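Local atomic coordinates of hemoglobin subunit alpha (Isurus oxyrinchus, PDB entry 3MKB), a protein that binds haem and, as the alpha chain of a shark haemoglobin tetramer, probably carries oxygen in the blood. Residues Asp74-His79 / Asp125-Ala130. Residues are numbered along the deposited sequence; the frame is centred on the assembly and turned at random.
Sequences DDLHAH and DKLLSA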
ATOM      1  N   ASP A  74      13.712 -18.536 -13.642  1.00 46.84           N
ATOM      2  CA  ASP A  74      15.085 -18.064 -13.406  1.00 48.15           C
ATOM      3  C   ASP A  74      15.565 -16.979 -14.390  1.00 48.68           C
ATOM      4  O   ASP A  74      16.757 -16.647 -14.445  1.00 49.04           O
ATOM      5  CB  ASP A  74      16.050 -19.260 -13.435  1.00 49.12           C
ATOM      6  CG  ASP A  74      15.773 -20.257 -12.307  1.00 50.76           C
ATOM      7  OD1 ASP A  74      15.682 -19.843 -11.118  1.00 53.27           O
ATOM      8  OD2 ASP A  74      15.608 -21.440 -12.625  1.00 52.01           O
ATOM      9  N   ASP A  75      14.609 -16.419 -15.122  1.00 48.38           N
ATOM     10  CA  ASP A  75      14.813 -15.532 -16.251  1.00 47.76           C
ATOM     11  C   ASP A  75      13.869 -14.320 -16.209  1.00 46.88           C
ATOM     12  O   ASP A  75      13.863 -13.494 -17.105  1.00 45.94           O
ATOM     13  CB  ASP A  75      14.888 -16.405 -17.527  1.00 48.78           C
ATOM     14  CG  ASP A  75      15.182 -15.610 -18.773  1.00 51.05           C
ATOM     15  OD1 ASP A  75      14.573 -15.919 -19.821  1.00 53.83           O
ATOM     16  OD2 ASP A  75      16.007 -14.672 -18.707  1.00 55.73           O
ATOM     17  N   LEU A  76      13.054 -14.224 -15.166  1.00 46.18           N
ATOM     18  CA  LEU A  76      11.851 -13.371 -15.143  1.00 45.95           C
ATOM     19  C   LEU A  76      12.122 -11.924 -15.606  1.00 45.43           C
ATOM     20  O   LEU A  76      11.274 -11.276 -16.251  1.00 44.34           O
ATOM     21  CB  LEU A  76      11.210 -13.401 -13.759  1.00 45.77           C
ATOM     22  CG  LEU A  76      10.453 -14.679 -13.378  1.00 45.77           C
ATOM     23  CD1 LEU A  76       9.799 -14.526 -11.986  1.00 42.96           C
ATOM     24  CD2 LEU A  76       9.418 -15.054 -14.458  1.00 44.12           C
ATOM     25  N   HIS A  77      13.306 -11.427 -15.267  1.00 44.76           N
ATOM     26  CA  HIS A  77      13.665 -10.062 -15.628  1.00 45.21           C
ATOM     27  C   HIS A  77      13.644  -9.830 -17.149  1.00 44.13           C
ATOM     28  O   HIS A  77      13.048  -8.849 -17.645  1.00 43.46           O
ATOM     29  CB  HIS A  77      15.025  -9.662 -15.034  1.00 45.57           C
ATOM     30  CG  HIS A  77      15.377  -8.221 -15.265  1.00 49.37           C
ATOM     31  ND1 HIS A  77      14.592  -7.177 -14.807  1.00 50.46           N
ATOM     32  CD2 HIS A  77      16.437  -7.649 -15.887  1.00 51.17           C
ATOM     33  CE1 HIS A  77      15.144  -6.026 -15.149  1.00 52.09           C
ATOM     34  NE2 HIS A  77      16.266  -6.283 -15.801  1.00 53.87           N
ATOM     35  N   ALA A  78      14.273 -10.738 -17.886  1.00 43.08           N
ATOM     36  CA  ALA A  78      14.280 -10.648 -19.338  1.00 41.93           C
ATOM     37  C   ALA A  78      12.941 -11.075 -19.946  1.00 40.88           C
ATOM     38  O   ALA A  78      12.498 -10.486 -20.919  1.00 39.28           O
ATOM     39  CB  ALA A  78      15.433 -11.497 -19.926  1.00 42.98           C
ATOM     40  N   HIS A  79      12.307 -12.095 -19.361  1.00 39.79           N
ATOM     41  CA  HIS A  79      11.098 -12.660 -19.940  1.00 39.02           C
ATOM     42  C   HIS A  79       9.925 -11.679 -19.931  1.00 38.09           C
ATOM     43  O   HIS A  79       9.095 -11.701 -20.830  1.00 38.47           O
ATOM     44  CB  HIS A  79      10.686 -13.952 -19.209  1.00 39.08           C
ATOM     45  CG  HIS A  79       9.300 -14.386 -19.548  1.00 39.26           C
ATOM     46  ND1 HIS A  79       8.955 -14.869 -20.793  1.00 39.73           N
ATOM     47  CD2 HIS A  79       8.147 -14.317 -18.841  1.00 39.23           C
ATOM     48  CE1 HIS A  79       7.654 -15.115 -20.827  1.00 37.84           C
ATOM     49  NE2 HIS A  79       7.144 -14.785 -19.652  1.00 36.64           N
ATOM     50  N   ASP A 125       2.189 -16.884  -4.361  1.00 30.70           N
ATOM     51  CA  ASP A 125       2.396 -15.493  -3.990  1.00 31.08           C
ATOM     52  C   ASP A 125       3.808 -15.008  -4.271  1.00 31.80           C
ATOM     53  O   ASP A 125       3.986 -13.862  -4.696  1.00 30.82           O
ATOM     54  CB  ASP A 125       2.080 -15.227  -2.524  1.00 32.40           C
ATOM     55  CG  ASP A 125       1.792 -13.749  -2.257  1.00 35.54           C
ATOM     56  OD1 ASP A 125       1.314 -13.043  -3.176  1.00 38.98           O
ATOM     57  OD2 ASP A 125       1.925 -13.322  -1.104  1.00 41.52           O
ATOM     58  N   LYS A 126       4.806 -15.881  -4.098  1.00 30.91           N
ATOM     59  CA  LYS A 126       6.167 -15.515  -4.493  1.00 32.51           C
ATOM     60  C   LYS A 126       6.337 -15.305  -5.980  1.00 30.97           C
ATOM     61  O   LYS A 126       6.982 -14.336  -6.383  1.00 31.11           O
ATOM     62  CB  LYS A 126       7.214 -16.527  -3.999  1.00 31.58           C
ATOM     63  CG  LYS A 126       7.356 -16.466  -2.502  1.00 37.49           C
ATOM     64  CD  LYS A 126       8.230 -17.607  -1.983  1.00 43.53           C
ATOM     65  CE  LYS A 126       9.697 -17.336  -2.329  1.00 46.29           C
ATOM     66  NZ  LYS A 126      10.613 -18.150  -1.459  1.00 48.07           N
ATOM     67  N   LEU A 127       5.810 -16.209  -6.786  1.00 31.09           N
ATOM     68  CA  LEU A 127       5.714 -15.980  -8.235  1.00 32.44           C
ATOM     69  C   LEU A 127       4.991 -14.656  -8.573  1.00 32.01           C
ATOM     70  O   LEU A 127       5.514 -13.808  -9.312  1.00 31.58           O
ATOM     71  CB  LEU A 127       5.045 -17.164  -8.943  1.00 31.79           C
ATOM     72  CG  LEU A 127       4.803 -17.019 -10.463  1.00 35.73           C
ATOM     73  CD1 LEU A 127       6.113 -16.810 -11.238  1.00 34.40           C
ATOM     74  CD2 LEU A 127       3.935 -18.148 -11.054  1.00 33.79           C
ATOM     75  N   LEU A 128       3.778 -14.469  -8.050  1.00 31.55           N
ATOM     76  CA  LEU A 128       3.075 -13.176  -8.314  1.00 30.94           C
ATOM     77  C   LEU A 128       3.828 -11.893  -7.911  1.00 30.72           C
ATOM     78  O   LEU A 128       3.807 -10.904  -8.673  1.00 29.90           O
ATOM     79  CB  LEU A 128       1.626 -13.189  -7.757  1.00 29.84           C
ATOM     80  CG  LEU A 128       0.749 -14.340  -8.287  1.00 30.65           C
ATOM     81  CD1 LEU A 128      -0.670 -14.488  -7.706  1.00 28.69           C
ATOM     82  CD2 LEU A 128       0.659 -14.256  -9.820  1.00 35.64           C
ATOM     83  N   SER A 129       4.526 -11.924  -6.764  1.00 31.89           N
ATOM     84  CA  SER A 129       5.369 -10.796  -6.289  1.00 34.52           C
ATOM     85  C   SER A 129       6.483 -10.472  -7.252  1.00 33.67           C
ATOM     86  O   SER A 129       6.708  -9.299  -7.553  1.00 34.36           O
ATOM     87  CB  SER A 129       5.969 -11.018  -4.890  1.00 33.34           C
ATOM     88  OG  SER A 129       4.920 -11.045  -3.953  1.00 39.41           O
ATOM     89  N   ALA A 130       7.165 -11.511  -7.742  1.00 33.71           N
ATOM     90  CA  ALA A 130       8.204 -11.324  -8.771  1.00 33.74           C
ATOM     91  C   ALA A 130       7.604 -10.781 -10.090  1.00 33.57           C
ATOM     92  O   ALA A 130       8.204  -9.951 -10.782  1.00 33.55           O
ATOM     93  CB  ALA A 130       8.913 -12.651  -9.007  1.00 33.98           C
TER
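Leu76 reaches across to helix 118-135 with one methyl, and that methyl makes the contact. Its CD1 lies 3.6 Å from CB of Ala130, so methyl meets methyl at van der Waals distance. The same CD1 stands 4.4 Å from CD1 of Leu127, a looser touch. Ala130 follows Leu127 by three residues, about one helical turn, and the two present their methyls on one side of the helix to the single leucine tip.

In Leu76 and in Ala130 the bond to CB points toward the other segment. With CG of Leu76 anti to the carbonyl carbon (chi1 -74°) and CD1 continuing the extended chain (chi2 -177°), the leucine carries CD1 out to Ala130 and spans a backbone separation of 7.6 Å between CA of Leu76 and CA of Ala130. Leu127 approaches differently: its CB bond does not aim at Leu76, and the branch at CG brings CD1 round to it.

The contact is small, 97 Å² in all, and wholly apolar. Helix 53-70 supplies further packing, with Ala69 against Leu76 and Val66 and Ala70 against Leu127. The next residue, His77, hydrogen-bonds through ND1 to OE1 of Glu134, a polar tie between the same two helices. Asp74 forms a salt bridge with Arg7.

The side chain of Leu127 is about 9 Å from the bound haem. This is helix packing of the globin fold: the short helix 76-79, in the connection between the E and F helices, rests its leucine on the C-terminal H helix.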